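Local coordinates for DNA-(apurinic or apyrimidinic site) lyase (Xenopus laevis, PDB 6WCD), which acts as a weak AP endonuclease and a 3'-5' exonuclease in DNA repair, this chain being its metal-dependent catalytic domain, at residues V37-L42 / Y324-A329; A47-Y52 / A69-S74; N53-F58 / T76-A81; T137-Y142 / G176-L181. All blocks are in the same frame, centred on the assembly; numbering follows the deposited sequence. Where two conformers were deposited one is given.

Contact 1: residues V37-L42 / Y324-A329; sequences VTRDLL and YLPEFA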
# COMPACT_ATOMS: atom_id res chain seq x y z
N VAL A 37 7.03 -5.60 11.69
CA VAL A 37 6.31 -5.99 12.89
C VAL A 37 5.62 -7.33 12.66
O VAL A 37 4.77 -7.44 11.77
CB VAL A 37 5.28 -4.93 13.31
CG1 VAL A 37 4.53 -5.37 14.58
CG2 VAL A 37 5.95 -3.57 13.55
N THR A 38 5.93 -8.31 13.48
CA THR A 38 5.21 -9.56 13.53
C THR A 38 4.59 -9.72 14.90
O THR A 38 5.02 -9.07 15.89
CB THR A 38 6.14 -10.74 13.16
OG1 THR A 38 7.38 -10.65 13.86
CG2 THR A 38 6.44 -10.72 11.69
N ARG A 39 3.60 -10.62 15.02
CA ARG A 39 2.81 -10.63 16.25
C ARG A 39 3.62 -11.13 17.44
O ARG A 39 3.31 -10.76 18.59
CB ARG A 39 1.56 -11.48 16.11
CG ARG A 39 0.39 -10.62 15.64
CD ARG A 39 -0.91 -11.38 15.71
NE ARG A 39 -1.52 -11.46 17.03
CZ ARG A 39 -2.62 -12.17 17.25
NH1 ARG A 39 -3.15 -12.84 16.23
NH2 ARG A 39 -3.19 -12.21 18.43
N ASP A 40 4.60 -12.01 17.22
CA ASP A 40 5.43 -12.54 18.29
C ASP A 40 6.20 -11.46 19.03
O ASP A 40 6.57 -11.68 20.19
CB ASP A 40 6.40 -13.59 17.71
CG ASP A 40 7.35 -13.02 16.66
OD1 ASP A 40 6.90 -12.37 15.72
OD2 ASP A 40 8.57 -13.26 16.75
N LEU A 41 6.41 -10.29 18.40
CA LEU A 41 7.23 -9.25 19.02
C LEU A 41 6.48 -8.45 20.09
O LEU A 41 7.15 -7.78 20.89
CB LEU A 41 7.69 -8.24 17.98
CG LEU A 41 8.46 -8.85 16.80
CD1 LEU A 41 8.77 -7.70 15.82
CD2 LEU A 41 9.68 -9.50 17.26
N LEU A 42 5.15 -8.55 20.16
CA LEU A 42 4.35 -7.80 21.16
C LEU A 42 4.65 -6.30 21.14
O LEU A 42 4.66 -5.63 22.19
CB LEU A 42 4.55 -8.35 22.56
CG LEU A 42 4.39 -9.86 22.78
CD1 LEU A 42 4.80 -10.32 24.17
CD2 LEU A 42 2.96 -10.24 22.48
N TYR A 324 -7.96 -4.46 19.30
CA TYR A 324 -8.66 -5.63 19.75
C TYR A 324 -7.74 -6.82 19.94
O TYR A 324 -8.20 -7.87 20.42
CB TYR A 324 -9.76 -6.00 18.77
CG TYR A 324 -10.81 -4.94 18.56
CD1 TYR A 324 -11.54 -4.41 19.60
CD2 TYR A 324 -11.06 -4.49 17.27
CE1 TYR A 324 -12.54 -3.46 19.36
CE2 TYR A 324 -12.03 -3.55 17.04
CZ TYR A 324 -12.73 -3.04 18.06
OH TYR A 324 -13.67 -2.08 17.76
N LEU A 325 -6.47 -6.70 19.63
CA LEU A 325 -5.57 -7.82 19.81
C LEU A 325 -5.48 -8.18 21.29
O LEU A 325 -5.24 -7.30 22.13
CB LEU A 325 -4.18 -7.48 19.24
CG LEU A 325 -4.12 -7.40 17.73
CD1 LEU A 325 -2.79 -6.78 17.29
CD2 LEU A 325 -4.30 -8.77 17.08
N PRO A 326 -5.64 -9.47 21.65
CA PRO A 326 -5.68 -9.84 23.07
C PRO A 326 -4.40 -9.49 23.83
O PRO A 326 -4.47 -9.17 25.02
CB PRO A 326 -5.88 -11.36 23.03
CG PRO A 326 -6.39 -11.69 21.69
CD PRO A 326 -5.92 -10.58 20.73
N GLU A 327 -3.25 -9.53 23.16
CA GLU A 327 -2.00 -9.20 23.84
C GLU A 327 -1.94 -7.75 24.28
O GLU A 327 -1.15 -7.42 25.17
CB GLU A 327 -0.83 -9.53 22.94
CG GLU A 327 -0.80 -8.85 21.56
CD GLU A 327 -1.36 -9.73 20.41
OE1 GLU A 327 -0.82 -9.64 19.28
OE2 GLU A 327 -2.35 -10.46 20.64
N PHE A 328 -2.76 -6.87 23.69
CA PHE A 328 -2.72 -5.45 24.02
C PHE A 328 -3.93 -5.02 24.86
O PHE A 328 -4.25 -3.83 24.92
CB PHE A 328 -2.64 -4.62 22.73
CG PHE A 328 -1.43 -4.92 21.86
CD1 PHE A 328 -0.25 -5.35 22.45
CD2 PHE A 328 -1.48 -4.78 20.48
CE1 PHE A 328 0.85 -5.62 21.66
CE2 PHE A 328 -0.34 -5.05 19.68
CZ PHE A 328 0.82 -5.50 20.31
N ALA A 329 -4.60 -5.95 25.53
CA ALA A 329 -5.85 -5.61 26.23
C ALA A 329 -5.65 -4.67 27.42
O ALA A 329 -6.60 -3.97 27.81
CB ALA A 329 -6.55 -6.88 26.70
O HOH W 1 1.69 -8.62 18.97
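R39 meets E327 in a side-on, two-pronged salt bridge at the surface of the DNase I-like fold, tying the short 3-10 turn beyond strand 29-33 to the C-terminal loop beyond strand 310-312. The two side chains cross at about a right angle, yet guanidinium and carboxylate lie only 5° from coplanar. R39 NE donates to E327 OE1 (3.0 Å) and R39 NH2 to E327 OE2 (2.9 Å), each bond nearly straight and each entering a syn lone pair, so neither flat group can turn alone without breaking one prong. E327 CG sits between the backbone N and the carbonyl carbon (chi1 57°), and the chain bends again at chi2 to present its carboxylate to the arginine. L325 CD2 sits over one face of the guanidinium, off-centre and 3.8 Å from R39 CZ. Beside the ion pair, L42 CD2 packs on E327 CB at 3.9 Å, while E327 CG lies over the rim of the F328 ring. The edge of that ring faces the L42 carbonyl group. One water donates to both R39 O and E327 OE1, at 2.7 Å from each, giving this oxygen a second donor besides R39 NE.

Contact 2: residues A47-Y52 / A69-S74; sequences AIVEGY and ATFCKS. With EDO (1,2-ethanediol), chain E.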
# COMPACT_ATOMS: atom_id res chain seq x y z
N ALA A 47 2.19 -0.53 16.98
CA ALA A 47 0.87 -0.89 16.46
C ALA A 47 -0.22 0.06 16.91
O ALA A 47 -1.14 0.33 16.13
CB ALA A 47 0.52 -2.31 16.89
N ILE A 48 -0.17 0.56 18.13
CA ILE A 48 -1.23 1.38 18.71
C ILE A 48 -0.65 2.76 18.95
O ILE A 48 0.26 2.94 19.78
CB ILE A 48 -1.79 0.74 19.98
CG1 ILE A 48 -2.49 -0.57 19.56
CG2 ILE A 48 -2.85 1.65 20.62
CD1 ILE A 48 -3.02 -1.38 20.67
N VAL A 49 -1.16 3.75 18.20
CA VAL A 49 -0.67 5.11 18.30
C VAL A 49 -1.83 6.03 18.65
O VAL A 49 -2.88 5.99 17.98
CB VAL A 49 -0.02 5.54 16.95
CG1 VAL A 49 0.50 6.92 17.07
CG2 VAL A 49 1.11 4.59 16.58
N GLU A 50 -1.61 6.89 19.61
CA GLU A 50 -2.63 7.86 20.03
C GLU A 50 -3.07 8.70 18.83
O GLU A 50 -2.24 9.25 18.11
CB GLU A 50 -2.07 8.78 21.11
CG GLU A 50 -3.11 9.75 21.65
CD GLU A 50 -2.50 10.79 22.57
OE1 GLU A 50 -1.41 10.52 23.13
OE2 GLU A 50 -3.10 11.87 22.73
N GLY A 51 -4.40 8.83 18.66
CA GLY A 51 -4.94 9.57 17.55
C GLY A 51 -5.21 8.77 16.29
O GLY A 51 -5.71 9.34 15.30
N TYR A 52 -4.89 7.49 16.26
CA TYR A 52 -5.11 6.68 15.08
C TYR A 52 -5.73 5.36 15.47
O TYR A 52 -5.54 4.87 16.60
CB TYR A 52 -3.81 6.35 14.35
CG TYR A 52 -3.05 7.58 13.88
CD1 TYR A 52 -2.21 8.24 14.76
CD2 TYR A 52 -3.24 8.11 12.61
CE1 TYR A 52 -1.51 9.40 14.37
CE2 TYR A 52 -2.55 9.31 12.22
CZ TYR A 52 -1.71 9.91 13.12
OH TYR A 52 -1.08 11.09 12.70
N ALA A 69 0.78 -1.89 7.23
CA ALA A 69 -0.12 -1.31 8.22
C ALA A 69 -0.77 -0.10 7.61
O ALA A 69 -0.13 0.71 6.95
CB ALA A 69 0.59 -0.90 9.50
N THR A 70 -2.07 0.08 7.90
CA THR A 70 -2.80 1.29 7.56
C THR A 70 -3.28 1.95 8.83
O THR A 70 -3.95 1.30 9.66
CB THR A 70 -3.96 0.95 6.63
OG1 THR A 70 -3.41 0.47 5.42
CG2 THR A 70 -4.83 2.15 6.35
N PHE A 71 -2.89 3.20 9.00
CA PHE A 71 -3.25 4.03 10.14
C PHE A 71 -4.28 5.05 9.69
O PHE A 71 -4.05 5.78 8.74
CB PHE A 71 -2.02 4.75 10.71
CG PHE A 71 -1.08 3.87 11.44
CD1 PHE A 71 -0.10 3.17 10.77
CD2 PHE A 71 -1.17 3.79 12.80
CE1 PHE A 71 0.81 2.31 11.54
CE2 PHE A 71 -0.33 2.99 13.53
CZ PHE A 71 0.64 2.27 12.89
N CYS A 72 -5.38 5.12 10.41
CA CYS A 72 -6.47 6.03 10.10
C CYS A 72 -6.72 7.01 11.24
O CYS A 72 -6.74 6.62 12.40
CB CYS A 72 -7.76 5.22 9.86
SG CYS A 72 -7.63 4.06 8.55
N LYS A 73 -6.92 8.30 10.93
CA LYS A 73 -7.43 9.21 11.91
C LYS A 73 -8.90 8.91 12.21
O LYS A 73 -9.55 8.14 11.51
CB LYS A 73 -7.25 10.66 11.44
CG LYS A 73 -5.79 11.07 11.35
CD LYS A 73 -5.60 12.57 11.11
CE LYS A 73 -4.13 12.94 11.31
NZ LYS A 73 -3.85 14.33 10.81
N SER A 74 -9.42 9.50 13.28
CA SER A 74 -10.84 9.32 13.63
C SER A 74 -11.76 9.68 12.48
O SER A 74 -12.83 9.07 12.34
CB SER A 74 -11.18 10.17 14.88
OG SER A 74 -11.04 11.55 14.63
C1 EDO E . -3.56 13.65 19.01
O1 EDO E . -2.58 13.80 20.05
C2 EDO E . -4.67 12.73 19.49
O2 EDO E . -5.84 12.92 18.67
O HOH W 2 -7.77 11.10 15.11
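Y52 CA comes within 3.1 Å of C72 O, a CA-H...O contact, where a type II beta turn from V49 to Y52 swings the chain into strand 53-57, the edge strand antiparallel to strand 68-72. The turn is closed by Y52 N to V49 O at 3.0 Å. G51 takes its third position with a positive phi of 90°, where a beta carbon would collide with the E50 carbonyl oxygen. The F71 side chain points toward 47-52. F71 CE2 meets V49 CG2 at 3.7 Å, the two side chains crossing at about a right angle, and the ring edge at F71 CD2 faces Y52 CB. L22 of helix 18-25 touches both F71 and Y52, joining the cluster to that helix. The Y52 ring runs side by side with the extended K73 chain, both pointing the same way. Y52 CE2 lies 3.8 Å from K73 CG, and Y52 OH is as far from K73 CE. Y52 OH is also hydrogen-bonded to D23 OD1 of helix 18-25. An alanine in place of Y52 would probably leave D23 OD1 without this partner and open a gap alongside the K73 methylenes, although the CB contact with F71 would remain. At G51 a water bridges the two segments, donating to G51 O (2.7 Å) and accepting from S74 N (2.9 Å).

Contact 3: residues N53-F58 / T76-A81; sequences NSYFSF and TTPQAA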
# COMPACT_ATOMS: atom_id res chain seq x y z
N ASN A 53 -6.47 4.77 14.53
CA ASN A 53 -6.88 3.38 14.61
C ASN A 53 -6.20 2.67 13.47
O ASN A 53 -6.17 3.17 12.33
CB ASN A 53 -8.41 3.19 14.60
CG ASN A 53 -9.16 3.88 13.48
OD1 ASN A 53 -9.59 3.24 12.50
ND2 ASN A 53 -9.35 5.18 13.61
N SER A 54 -5.58 1.53 13.76
CA SER A 54 -4.70 0.91 12.78
C SER A 54 -5.04 -0.54 12.50
O SER A 54 -5.62 -1.23 13.32
CB SER A 54 -3.24 1.00 13.21
OG SER A 54 -2.99 0.20 14.39
N TYR A 55 -4.58 -0.97 11.32
CA TYR A 55 -4.91 -2.26 10.70
C TYR A 55 -3.64 -2.82 10.10
O TYR A 55 -3.10 -2.26 9.15
CB TYR A 55 -6.02 -2.08 9.63
CG TYR A 55 -7.19 -1.33 10.23
CD1 TYR A 55 -8.22 -2.03 10.88
CD2 TYR A 55 -7.19 0.07 10.29
CE1 TYR A 55 -9.23 -1.37 11.57
CE2 TYR A 55 -8.18 0.74 10.97
CZ TYR A 55 -9.20 0.01 11.61
OH TYR A 55 -10.18 0.64 12.33
N PHE A 56 -3.18 -3.93 10.65
CA PHE A 56 -1.90 -4.54 10.26
C PHE A 56 -2.16 -5.85 9.56
O PHE A 56 -3.10 -6.60 9.94
CB PHE A 56 -1.00 -4.82 11.47
CG PHE A 56 -0.19 -3.66 11.95
CD1 PHE A 56 -0.76 -2.53 12.43
CD2 PHE A 56 1.18 -3.75 11.94
CE1 PHE A 56 0.02 -1.45 12.87
CE2 PHE A 56 1.96 -2.72 12.37
CZ PHE A 56 1.38 -1.56 12.88
N SER A 57 -1.29 -6.20 8.66
CA SER A 57 -1.11 -7.59 8.24
C SER A 57 0.27 -8.00 8.68
O SER A 57 1.25 -7.36 8.34
CB SER A 57 -1.29 -7.75 6.74
OG SER A 57 -1.18 -9.16 6.40
N PHE A 58 0.32 -9.03 9.49
CA PHE A 58 1.56 -9.57 10.03
C PHE A 58 2.02 -10.79 9.26
O PHE A 58 1.22 -11.70 9.00
CB PHE A 58 1.32 -9.99 11.47
CG PHE A 58 0.80 -8.93 12.36
CD1 PHE A 58 1.61 -7.94 12.85
CD2 PHE A 58 -0.52 -8.97 12.79
CE1 PHE A 58 1.17 -6.98 13.71
CE2 PHE A 58 -1.03 -7.99 13.65
CZ PHE A 58 -0.17 -7.01 14.15
N THR A 76 -11.48 8.99 9.40
CA THR A 76 -11.50 8.00 8.35
C THR A 76 -11.66 6.59 8.84
O THR A 76 -11.30 5.66 8.12
CB THR A 76 -10.24 8.07 7.49
OG1 THR A 76 -9.10 8.02 8.35
CG2 THR A 76 -10.22 9.30 6.72
N THR A 77 -12.14 6.40 10.07
CA THR A 77 -12.32 5.05 10.58
C THR A 77 -13.06 4.23 9.54
O THR A 77 -14.16 4.61 9.13
CB THR A 77 -13.11 5.11 11.88
OG1 THR A 77 -12.40 5.95 12.84
CG2 THR A 77 -13.27 3.74 12.50
N PRO A 78 -12.53 3.09 9.13
CA PRO A 78 -13.12 2.32 8.05
C PRO A 78 -14.34 1.53 8.47
O PRO A 78 -14.46 1.05 9.61
CB PRO A 78 -11.98 1.39 7.60
CG PRO A 78 -11.14 1.24 8.80
CD PRO A 78 -11.19 2.55 9.50
N GLN A 79 -15.25 1.36 7.51
CA GLN A 79 -16.41 0.52 7.73
C GLN A 79 -16.06 -0.95 7.68
O GLN A 79 -16.77 -1.78 8.28
CB GLN A 79 -17.50 0.84 6.69
CG GLN A 79 -18.30 2.14 6.96
CD GLN A 79 -17.55 3.45 6.73
OE1 GLN A 79 -16.53 3.51 6.05
NE2 GLN A 79 -18.10 4.54 7.30
N ALA A 80 -14.97 -1.31 7.01
CA ALA A 80 -14.56 -2.69 6.87
C ALA A 80 -13.05 -2.72 6.69
O ALA A 80 -12.44 -1.76 6.24
CB ALA A 80 -15.24 -3.36 5.68
N ALA A 81 -12.45 -3.85 7.03
CA ALA A 81 -11.01 -4.01 6.89
C ALA A 81 -10.68 -5.49 6.83
O ALA A 81 -11.32 -6.31 7.50
CB ALA A 81 -10.23 -3.36 8.04
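Y55 and P78 reach toward each other tip to tip between the two sheets of the DNase I-like beta sandwich, Y55 belonging to strand 53-57 and P78 to the chain leading into strand 80-83. P78 CG lies 3.6 Å from Y55 CZ, and P78 CD is equally close to Y55 OH. Further back on the ring, Y55 CD1 touches A81 CB at 3.7 Å, so the tyrosine spans from the proline to A81 of strand 80-83. N53, two residues earlier on the same side of its strand, adds the polar part. Y55 OH donates to N53 OD1 at 2.7 Å, with the amide oxygen in the plane of the ring, at its edge. The donor is tilted 18° from the carbonyl plane. N53 OD1 also lies 3.5 Å from P78 CD, the two side chains meeting tip to tip. The other end of the amide makes a weak bond, N53 ND2 to T77 OG1 (3.2 Å), where the two side chains cross at about a right angle. A phenylalanine at Y55 would probably leave N53 OD1 without its phenol donor and the amide freer to turn. In the next shell, V120 and T122 of strand 119-127 touch the Y55 side chain, and T122 and H124 touch P78. Q79 and A80 form a classic beta bulge opposite Q123. The loop before P78 is fastened by T77 OG1, hydrogen-bonded to S74 O.

Contact 4: residues T137-Y142 / G176-L181; sequences TVINVY and GHVIIL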
# COMPACT_ATOMS: atom_id res chain seq x y z
N THR A 137 -12.12 1.83 -1.42
CA THR A 137 -11.31 0.77 -0.85
C THR A 137 -9.85 1.07 -1.09
O THR A 137 -9.45 1.31 -2.23
CB THR A 137 -11.69 -0.58 -1.45
OG1 THR A 137 -13.07 -0.84 -1.21
CG2 THR A 137 -10.93 -1.71 -0.77
N VAL A 138 -9.04 1.06 -0.03
CA VAL A 138 -7.61 1.30 -0.05
C VAL A 138 -6.89 -0.03 0.12
O VAL A 138 -7.08 -0.73 1.13
CB VAL A 138 -7.24 2.28 1.08
CG1 VAL A 138 -5.77 2.46 1.15
CG2 VAL A 138 -7.94 3.60 0.88
N ILE A 139 -6.09 -0.41 -0.88
CA ILE A 139 -5.35 -1.64 -0.88
C ILE A 139 -3.89 -1.29 -0.72
O ILE A 139 -3.29 -0.74 -1.64
CB ILE A 139 -5.57 -2.39 -2.19
CG1 ILE A 139 -7.06 -2.54 -2.47
CG2 ILE A 139 -4.88 -3.75 -2.15
CD1 ILE A 139 -7.39 -3.33 -3.77
N ASN A 140 -3.33 -1.61 0.43
CA ASN A 140 -1.97 -1.24 0.84
C ASN A 140 -1.09 -2.47 0.65
O ASN A 140 -1.30 -3.49 1.32
CB ASN A 140 -2.02 -0.79 2.31
CG ASN A 140 -0.67 -0.56 2.92
OD1 ASN A 140 0.33 -0.60 2.22
ND2 ASN A 140 -0.64 -0.34 4.23
N VAL A 141 -0.13 -2.42 -0.29
CA VAL A 141 0.65 -3.61 -0.69
C VAL A 141 2.14 -3.41 -0.60
O VAL A 141 2.67 -2.32 -0.86
CB VAL A 141 0.29 -4.10 -2.10
CG1 VAL A 141 -1.13 -4.51 -2.19
CG2 VAL A 141 0.54 -3.02 -3.17
N TYR A 142 2.85 -4.48 -0.20
CA TYR A 142 4.31 -4.58 -0.23
C TYR A 142 4.63 -5.75 -1.13
O TYR A 142 4.62 -6.89 -0.68
CB TYR A 142 4.88 -4.75 1.18
CG TYR A 142 6.39 -4.93 1.28
CD1 TYR A 142 7.25 -4.16 0.53
CD2 TYR A 142 6.95 -5.88 2.11
CE1 TYR A 142 8.64 -4.33 0.60
CE2 TYR A 142 8.31 -6.06 2.19
CZ TYR A 142 9.16 -5.29 1.44
OH TYR A 142 10.53 -5.48 1.52
N GLY A 176 -18.20 1.91 -6.72
CA GLY A 176 -17.30 2.69 -5.88
C GLY A 176 -15.90 2.79 -6.48
O GLY A 176 -15.69 2.65 -7.68
N HIS A 177 -14.94 3.07 -5.61
CA HIS A 177 -13.60 3.46 -6.02
C HIS A 177 -12.56 2.63 -5.29
O HIS A 177 -12.80 2.08 -4.21
CB HIS A 177 -13.36 4.92 -5.71
CG HIS A 177 -14.34 5.83 -6.38
ND1 HIS A 177 -14.31 6.07 -7.73
CD2 HIS A 177 -15.39 6.51 -5.88
CE1 HIS A 177 -15.31 6.88 -8.04
NE2 HIS A 177 -15.98 7.17 -6.93
N VAL A 178 -11.39 2.54 -5.92
CA VAL A 178 -10.27 1.75 -5.41
C VAL A 178 -8.96 2.52 -5.57
O VAL A 178 -8.65 3.03 -6.65
CB VAL A 178 -10.14 0.36 -6.10
CG1 VAL A 178 -8.90 -0.41 -5.60
CG2 VAL A 178 -11.40 -0.45 -5.90
N ILE A 179 -8.18 2.57 -4.48
CA ILE A 179 -6.80 3.02 -4.53
C ILE A 179 -5.91 1.84 -4.19
O ILE A 179 -6.20 1.11 -3.25
CB ILE A 179 -6.55 4.17 -3.54
CG1 ILE A 179 -7.11 5.45 -4.06
CG2 ILE A 179 -5.04 4.31 -3.27
CD1 ILE A 179 -7.10 6.60 -3.00
N ILE A 180 -4.88 1.63 -4.99
CA ILE A 180 -3.82 0.66 -4.71
C ILE A 180 -2.59 1.50 -4.44
O ILE A 180 -2.17 2.27 -5.31
CB ILE A 180 -3.56 -0.31 -5.84
CG1 ILE A 180 -4.80 -1.10 -6.21
CG2 ILE A 180 -2.41 -1.28 -5.40
CD1 ILE A 180 -4.69 -1.78 -7.53
N LEU A 181 -2.00 1.37 -3.26
CA LEU A 181 -0.79 2.11 -2.99
C LEU A 181 0.24 1.27 -2.32
O LEU A 181 -0.07 0.25 -1.68
CB LEU A 181 -1.10 3.34 -2.20
CG LEU A 181 -1.54 3.20 -0.76
CD1 LEU A 181 -1.99 4.57 -0.28
CD2 LEU A 181 -2.65 2.31 -0.52
O HOH W 3 -14.63 0.36 -3.15
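H177 O is gripped by two donors, T137 N at 2.9 Å and a water at 2.7 Å that also bonds T137 OG1. From here strands 133-142 and 177-181 run parallel, 15° apart, as the two strands of a beta-alpha-beta unit whose helix, 152-173, lies between them in sequence. Four more backbone bonds follow: I179 N to T137 O, I139 N to I179 O (2.8 Å), L181 N to I139 O and V141 N to L181 O. On the face carrying T137, I139, V178 and I180, helix 152-173 is received through A168 and I171. There I139 CD1 rests 3.8 Å from V178 CG1, and I139 lies alongside I180, pointing the same way. The opposite face carries V138, N140, I179 and L181 and packs on strands 2-7 and 29-33 of the other sheet. L181 CG sits between its backbone N and carbonyl carbon (chi1 70°), and from it L181 CD2 reaches V138 CG1 at 3.5 Å and I139 O at 3.3 Å. N140 is the polar exception on this face, its amide bonded to Q33 NE2 through OD1 and to T70 OG1 through ND2; T137 OG1, on the other face, is also hydrogen-bonded to Q123 NE2. The regular run of backbone bonds fixes how the strand ends line up, so that Y142, an active-site residue by similarity, and the catalytic D183 just past L181 probably owe part of their placement to it.

How the contacts relate
Contacts 3 and 4 are buried, contact 2 partly so, and contact 1 lies at the surface. Their chemistry follows: an ion pair in contact 1, aromatic and apolar packing in contact 2, a buried hydrogen-bonded amide added to such packing in contact 3, and a backbone ladder with aliphatic side chains in contact 4. Contact 2 holds strand 68-72 and contact 3 its neighbour 53-57, where C72 O and N53 N are probably hydrogen-bonded at 2.8 Å. Contacts 3 and 4 both reach the second sheet without touching, while contacts 2 and 4 meet across the sandwich. Contact 1 borders this group, its F328 packing on A47 and I48 of contact 2 and its R39 on F58 of contact 3.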